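Local coordinates for protein RNA polymerase sigma-H factor (Fusobacterium nucleatum subsp. nucleatum, PDB 3MZY) that probably acts as a sigma factor of the sigma-70 family, directing RNA polymerase to specific promoters for transcription initiation and then being released, at residues L13-A18 against C36-E40; S27-S31 against I145-R149. The contacts are given in a common frame with arbitrary orientation. Numbering follows the deposited sequence.

Helix 29-50 takes part in both contacts. Contact 1 sets its middle turns against helix 8-21, a neighbour in sequence; contact 2 brings its first turn against helix 138-159, more than a hundred residues further on. Contact 1 lies nearer the centre of the chain, yet it is only partly buried: a glycine permits tight backbone packing, and the K17-E40 salt bridge closes one edge. Contact 2, although further out, is the buried one and is made mainly by an aromatic ring lying against aliphatic carbon. The two meet at F29, whose CE1 lies 3.9 Å from A18 CB, so helix 8-21 and helix 138-159 both pack on this one ring.

Contact 1: L13-A18 against C36-E40; sequences LGLLKA and CIRRE
E40, C36 and G14 give up most surface where two helical segments, 13-18 and 36-40, cross at 141° between their N-to-C directions, broadly antiparallel but well splayed, axes 7.6 Å apart. G14 permits this closeness: its CA is 4.1 Å from I37 CA, and a CB there would clash with I37 CA and C36 O. C36 (chi1 m) turns its CB toward the other helix, 3.2 Å from G14 O and 4.0 Å from A18 CB. One turn on, E40 (chi1 and chi2 both m) lays CG 3.3 Å from G14 CA and carries OE1 to 2.8 Å from K17 NZ, a hydrogen-bonded salt bridge; K17 reaches it with chi1 m and the rest t. On another flank, I37 CD1 meets L15 CB at 3.9 Å, beside L121 of helix 112-121. This is a glycine-mediated close helix-helix packing within sigma-70 region 2. The chemistry implies an interface apolar at L15-I37 and A18-C36, close at the backbone round G14, and charged at the exposed K17-E40 edge.

Contact 2: S27-S31 against I145-R149; sequences SSFSS and IQRIR
F29 lays its ring against two residues one turn apart on helix 138-159, I145 and R149. With chi1 t and chi2 near 68°, the ring extends from the first turn of helix 29-50, CA-to-CB pointing toward the partner. F29 CD2 comes 3.6 Å from I145 CG2 and F29 CE2 3.7 Å from R149 CB. The extended R149 side chain, chi1 to chi3 all t, passes over one ring face: its CD sits 4.0 Å from the F29 ring centroid and 14° off the ring normal, a CH-pi contact. The polar end of R149 continues past the ring to a salt bridge with E153. Y22 meets F29 edge-to-face, while A18 and I19 of helix 8-21 also touch it.

Segment 145-149 is helical throughout, R149 N bonding to I145 O at 3.0 Å. In segment 27-31 the extended S27 leads into S28 at the N-cap (phi/psi -69/152), and helix runs from F29 onward; S28 OG and S31 OG share a hydrogen bond of 2.9 Å. The nearest CA pairs are S30-I145 at 6.7 Å and F29-Q146 at 7.3 Å. S30, chi1 m, brings OG within 3.3 Å of I145 CD1 but bonds to D142, one turn before I145. I145 (chi1 m, chi2 t) also packs on V117 and L121. An aromatic ring from a helix's first turn thus rests on an isoleucine and the aliphatic part of an arginine, joining a region 2 helix to what is probably the second, recognition helix of the region 4 helix-turn-helix, an interface between the two sigma regions.

Contact 1: L13-A18 against C36-E40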
ATOM      1  N   LEU A  13       0.886   5.640   1.539  1.00 57.96           N
ATOM      2  CA  LEU A  13       1.433   5.802   2.883  1.00 60.80           C
ATOM      3  C   LEU A  13       0.831   4.713   3.781  1.00 61.62           C
ATOM      4  O   LEU A  13       1.570   3.979   4.457  1.00 62.45           O
ATOM      5  CB  LEU A  13       1.091   7.189   3.451  1.00 61.58           C
ATOM      6  CG  LEU A  13       2.001   7.912   4.450  1.00 64.51           C
ATOM      7  CD1 LEU A  13       1.131   8.649   5.475  1.00 65.00           C
ATOM      8  CD2 LEU A  13       3.026   7.003   5.169  1.00 67.02           C
ATOM      9  N   GLY A  14      -0.510   4.626   3.765  1.00 61.24           N
ATOM     10  CA  GLY A  14      -1.271   3.604   4.493  1.00 62.15           C
ATOM     11  C   GLY A  14      -0.690   2.217   4.281  1.00 62.70           C
ATOM     12  O   GLY A  14      -0.493   1.480   5.246  1.00 64.50           O
ATOM     13  N   LEU A  15      -0.378   1.885   3.029  1.00 61.14           N
ATOM     14  CA  LEU A  15       0.149   0.583   2.682  1.00 60.98           C
ATOM     15  C   LEU A  15       1.552   0.359   3.249  1.00 63.03           C
ATOM     16  O   LEU A  15       1.836  -0.710   3.797  1.00 63.87           O
ATOM     17  CB  LEU A  15       0.149   0.376   1.157  1.00 59.86           C
ATOM     18  CG  LEU A  15       0.863  -0.869   0.592  1.00 58.06           C
ATOM     19  CD1 LEU A  15       0.129  -2.156   0.945  1.00 56.61           C
ATOM     20  CD2 LEU A  15       1.044  -0.792  -0.914  1.00 55.36           C
ATOM     21  N   LEU A  16       2.426   1.356   3.078  1.00 63.75           N
ATOM     22  CA  LEU A  16       3.777   1.341   3.612  1.00 64.90           C
ATOM     23  C   LEU A  16       3.779   1.164   5.127  1.00 65.68           C
ATOM     24  O   LEU A  16       4.669   0.515   5.688  1.00 66.73           O
ATOM     25  CB  LEU A  16       4.484   2.643   3.240  1.00 66.13           C
ATOM     26  CG  LEU A  16       5.577   2.677   2.166  1.00 67.68           C
ATOM     27  CD1 LEU A  16       5.429   1.570   1.131  1.00 67.68           C
ATOM     28  CD2 LEU A  16       5.580   4.048   1.504  1.00 68.70           C
ATOM     29  N   LYS A  17       2.783   1.765   5.772  1.00 65.06           N
ATOM     30  CA  LYS A  17       2.554   1.606   7.207  1.00 66.27           C
ATOM     31  C   LYS A  17       2.120   0.181   7.499  1.00 65.64           C
ATOM     32  O   LYS A  17       2.654  -0.458   8.402  1.00 66.98           O
ATOM     33  CB  LYS A  17       1.480   2.583   7.696  1.00 66.08           C
ATOM     34  CG  LYS A  17       2.014   3.953   8.090  1.00 68.08           C
ATOM     35  CD  LYS A  17       0.974   4.750   8.867  1.00 68.82           C
ATOM     36  CE  LYS A  17       1.352   6.211   8.939  1.00 69.75           C
ATOM     37  NZ  LYS A  17       0.431   6.945   9.848  1.00 70.75           N
ATOM     38  N   ALA A  18       1.153  -0.307   6.720  1.00 63.47           N
ATOM     39  CA  ALA A  18       0.692  -1.684   6.823  1.00 62.64           C
ATOM     40  C   ALA A  18       1.876  -2.649   6.840  1.00 62.97           C
ATOM     41  O   ALA A  18       1.981  -3.495   7.724  1.00 63.46           O
ATOM     42  CB  ALA A  18      -0.248  -2.014   5.673  1.00 60.78           C
ATOM     43  N   CYS A  36      -5.239   0.026   7.456  1.00 53.71           N
ATOM     44  CA  CYS A  36      -4.267   1.130   7.406  1.00 51.64           C
ATOM     45  C   CYS A  36      -4.536   2.069   6.257  1.00 49.69           C
ATOM     46  O   CYS A  36      -4.454   3.292   6.420  1.00 50.56           O
ATOM     47  CB  CYS A  36      -2.825   0.631   7.324  1.00 51.11           C
ATOM     48  SG  CYS A  36      -2.352  -0.337   8.772  1.00 55.91           S
ATOM     49  N   ILE A  37      -4.875   1.500   5.107  1.00 48.26           N
ATOM     50  CA  ILE A  37      -5.089   2.298   3.915  1.00 47.39           C
ATOM     51  C   ILE A  37      -6.311   3.206   4.035  1.00 48.43           C
ATOM     52  O   ILE A  37      -6.258   4.378   3.653  1.00 49.61           O
ATOM     53  CB  ILE A  37      -5.130   1.424   2.654  1.00 47.23           C
ATOM     54  CG1 ILE A  37      -3.706   0.958   2.321  1.00 46.89           C
ATOM     55  CG2 ILE A  37      -5.771   2.198   1.497  1.00 45.91           C
ATOM     56  CD1 ILE A  37      -3.614  -0.351   1.530  1.00 48.79           C
ATOM     57  N   ARG A  38      -7.389   2.702   4.622  1.00 49.70           N
ATOM     58  CA  ARG A  38      -8.558   3.557   4.784  1.00 52.31           C
ATOM     59  C   ARG A  38      -8.396   4.542   5.936  1.00 55.50           C
ATOM     60  O   ARG A  38      -8.956   5.628   5.886  1.00 58.23           O
ATOM     61  CB  ARG A  38      -9.848   2.741   4.877  1.00 53.36           C
ATOM     62  CG  ARG A  38     -10.157   1.990   3.563  1.00 50.03           C
ATOM     63  CD  ARG A  38     -11.537   1.359   3.592  1.00 48.97           C
ATOM     64  NE  ARG A  38     -12.636   2.333   3.584  1.00 49.41           N
ATOM     65  CZ  ARG A  38     -13.131   2.905   2.483  1.00 47.68           C
ATOM     66  NH1 ARG A  38     -14.134   3.765   2.578  1.00 50.78           N
ATOM     67  NH2 ARG A  38     -12.621   2.629   1.288  1.00 41.87           N
ATOM     68  N   ARG A  39      -7.601   4.190   6.947  1.00 56.39           N
ATOM     69  CA  ARG A  39      -7.339   5.144   8.044  1.00 60.37           C
ATOM     70  C   ARG A  39      -6.603   6.354   7.467  1.00 60.48           C
ATOM     71  O   ARG A  39      -6.994   7.488   7.731  1.00 64.68           O
ATOM     72  CB  ARG A  39      -6.582   4.518   9.237  1.00 60.76           C
ATOM     73  N   GLU A  40      -5.585   6.106   6.642  1.00 62.09           N
ATOM     74  CA  GLU A  40      -4.855   7.189   5.982  1.00 61.28           C
ATOM     75  C   GLU A  40      -5.716   8.041   5.069  1.00 58.24           C
ATOM     76  O   GLU A  40      -5.578   9.251   5.045  1.00 59.66           O
ATOM     77  CB  GLU A  40      -3.652   6.677   5.186  1.00 62.43           C
ATOM     78  CG  GLU A  40      -2.457   6.295   6.004  1.00 68.26           C
ATOM     79  CD  GLU A  40      -2.020   7.357   6.993  1.00 73.58           C
ATOM     80  OE1 GLU A  40      -1.746   6.980   8.150  1.00 79.73           O
ATOM     81  OE2 GLU A  40      -1.942   8.550   6.626  1.00 74.85           O
TER

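Contact 2: S27-S31 against I145-R149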
ATOM      1  N   SER A  27      -3.871 -10.741  12.522  1.00 94.90           N
ATOM      2  CA  SER A  27      -4.831 -10.941  11.417  1.00 93.89           C
ATOM      3  C   SER A  27      -4.121 -11.233  10.093  1.00 91.37           C
ATOM      4  O   SER A  27      -2.891 -11.251  10.032  1.00 89.79           O
ATOM      5  CB  SER A  27      -5.727  -9.709  11.230  1.00 90.99           C
ATOM      6  OG  SER A  27      -5.045  -8.698  10.503  1.00 85.79           O
ATOM      7  N   SER A  28      -4.908 -11.444   9.036  1.00 82.78           N
ATOM      8  CA  SER A  28      -4.383 -11.591   7.682  1.00 80.33           C
ATOM      9  C   SER A  28      -3.823 -10.250   7.216  1.00 71.04           C
ATOM     10  O   SER A  28      -4.275  -9.187   7.663  1.00 67.70           O
ATOM     11  CB  SER A  28      -5.477 -12.082   6.723  1.00 84.57           C
ATOM     12  OG  SER A  28      -6.199 -11.004   6.142  1.00 79.27           O
ATOM     13  N   PHE A  29      -2.846 -10.287   6.319  1.00 69.19           N
ATOM     14  CA  PHE A  29      -2.239  -9.048   5.899  1.00 62.92           C
ATOM     15  C   PHE A  29      -3.223  -8.210   5.081  1.00 59.65           C
ATOM     16  O   PHE A  29      -3.297  -6.995   5.253  1.00 55.90           O
ATOM     17  CB  PHE A  29      -0.903  -9.243   5.154  1.00 64.70           C
ATOM     18  CG  PHE A  29      -0.367  -7.957   4.585  1.00 60.31           C
ATOM     19  CD1 PHE A  29       0.081  -6.940   5.430  1.00 56.53           C
ATOM     20  CD2 PHE A  29      -0.393  -7.720   3.224  1.00 59.70           C
ATOM     21  CE1 PHE A  29       0.525  -5.724   4.918  1.00 56.37           C
ATOM     22  CE2 PHE A  29       0.044  -6.495   2.703  1.00 58.66           C
ATOM     23  CZ  PHE A  29       0.507  -5.497   3.555  1.00 56.21           C
ATOM     24  N   SER A  30      -3.985  -8.875   4.216  1.00 62.42           N
ATOM     25  CA  SER A  30      -4.998  -8.222   3.381  1.00 60.46           C
ATOM     26  C   SER A  30      -5.915  -7.311   4.185  1.00 59.35           C
ATOM     27  O   SER A  30      -6.153  -6.170   3.787  1.00 56.91           O
ATOM     28  CB  SER A  30      -5.838  -9.253   2.623  1.00 65.09           C
ATOM     29  OG  SER A  30      -5.193  -9.647   1.418  1.00 67.10           O
ATOM     30  N   SER A  31      -6.414  -7.795   5.317  1.00 63.19           N
ATOM     31  CA  SER A  31      -7.300  -6.964   6.127  1.00 64.90           C
ATOM     32  C   SER A  31      -6.538  -5.889   6.899  1.00 62.50           C
ATOM     33  O   SER A  31      -7.064  -4.811   7.161  1.00 63.55           O
ATOM     34  CB  SER A  31      -8.180  -7.811   7.055  1.00 71.83           C
ATOM     35  OG  SER A  31      -7.419  -8.819   7.682  1.00 74.78           O
ATOM     36  N   ILE A 145      -1.483  -9.553  -3.235  1.00 47.71           N
ATOM     37  CA  ILE A 145      -1.270  -8.604  -2.148  1.00 51.02           C
ATOM     38  C   ILE A 145      -0.074  -9.058  -1.310  1.00 53.52           C
ATOM     39  O   ILE A 145       0.700  -8.233  -0.822  1.00 57.69           O
ATOM     40  CB  ILE A 145      -2.523  -8.507  -1.259  1.00 53.63           C
ATOM     41  CG1 ILE A 145      -3.644  -7.778  -2.011  1.00 53.72           C
ATOM     42  CG2 ILE A 145      -2.209  -7.833   0.068  1.00 60.11           C
ATOM     43  CD1 ILE A 145      -4.994  -7.726  -1.291  1.00 53.41           C
ATOM     44  N   GLN A 146       0.073 -10.369  -1.176  1.00 52.84           N
ATOM     45  CA  GLN A 146       1.100 -10.947  -0.347  1.00 58.68           C
ATOM     46  C   GLN A 146       2.460 -10.823  -1.039  1.00 57.69           C
ATOM     47  O   GLN A 146       3.475 -10.582  -0.381  1.00 62.64           O
ATOM     48  CB  GLN A 146       0.768 -12.409  -0.048  1.00 61.75           C
ATOM     49  CG  GLN A 146       1.642 -13.046   1.026  1.00 74.03           C
ATOM     50  CD  GLN A 146       1.173 -12.692   2.428  1.00 87.11           C
ATOM     51  OE1 GLN A 146      -0.021 -12.452   2.656  1.00 88.86           O
ATOM     52  NE2 GLN A 146       2.111 -12.652   3.375  1.00 96.32           N
ATOM     53  N   ARG A 147       2.472 -10.996  -2.361  1.00 51.65           N
ATOM     54  CA  ARG A 147       3.686 -10.767  -3.161  1.00 49.31           C
ATOM     55  C   ARG A 147       4.083  -9.310  -3.154  1.00 46.15           C
ATOM     56  O   ARG A 147       5.266  -8.997  -3.073  1.00 46.19           O
ATOM     57  CB  ARG A 147       3.498 -11.201  -4.612  1.00 49.88           C
ATOM     58  CG  ARG A 147       3.618 -12.674  -4.859  1.00 52.76           C
ATOM     59  CD  ARG A 147       3.889 -12.923  -6.341  1.00 53.36           C
ATOM     60  NE  ARG A 147       2.935 -12.262  -7.238  1.00 51.12           N
ATOM     61  CZ  ARG A 147       1.663 -12.643  -7.399  1.00 52.05           C
ATOM     62  NH1 ARG A 147       1.197 -13.671  -6.698  1.00 55.41           N
ATOM     63  NH2 ARG A 147       0.849 -11.989  -8.235  1.00 47.62           N
ATOM     64  N   ILE A 148       3.097  -8.416  -3.242  1.00 45.56           N
ATOM     65  CA  ILE A 148       3.358  -6.966  -3.125  1.00 45.39           C
ATOM     66  C   ILE A 148       4.050  -6.653  -1.778  1.00 46.81           C
ATOM     67  O   ILE A 148       5.015  -5.879  -1.727  1.00 47.85           O
ATOM     68  CB  ILE A 148       2.064  -6.111  -3.313  1.00 46.49           C
ATOM     69  CG1 ILE A 148       1.524  -6.250  -4.740  1.00 45.94           C
ATOM     70  CG2 ILE A 148       2.327  -4.635  -2.986  1.00 48.71           C
ATOM     71  CD1 ILE A 148       0.108  -5.711  -4.936  1.00 46.49           C
ATOM     72  N   ARG A 149       3.548  -7.265  -0.704  1.00 48.45           N
ATOM     73  CA  ARG A 149       4.144  -7.166   0.631  1.00 51.17           C
ATOM     74  C   ARG A 149       5.611  -7.637   0.693  1.00 50.72           C
ATOM     75  O   ARG A 149       6.473  -6.863   1.070  1.00 51.54           O
ATOM     76  CB  ARG A 149       3.305  -7.944   1.651  1.00 55.73           C
ATOM     77  CG  ARG A 149       3.858  -7.917   3.067  1.00 61.58           C
ATOM     78  CD  ARG A 149       3.334  -9.068   3.900  1.00 70.03           C
ATOM     79  NE  ARG A 149       4.210  -9.357   5.033  1.00 78.64           N
ATOM     80  CZ  ARG A 149       3.967 -10.290   5.953  1.00 89.16           C
ATOM     81  NH1 ARG A 149       2.868 -11.039   5.878  1.00 94.01           N
ATOM     82  NH2 ARG A 149       4.820 -10.479   6.956  1.00 94.90           N
TER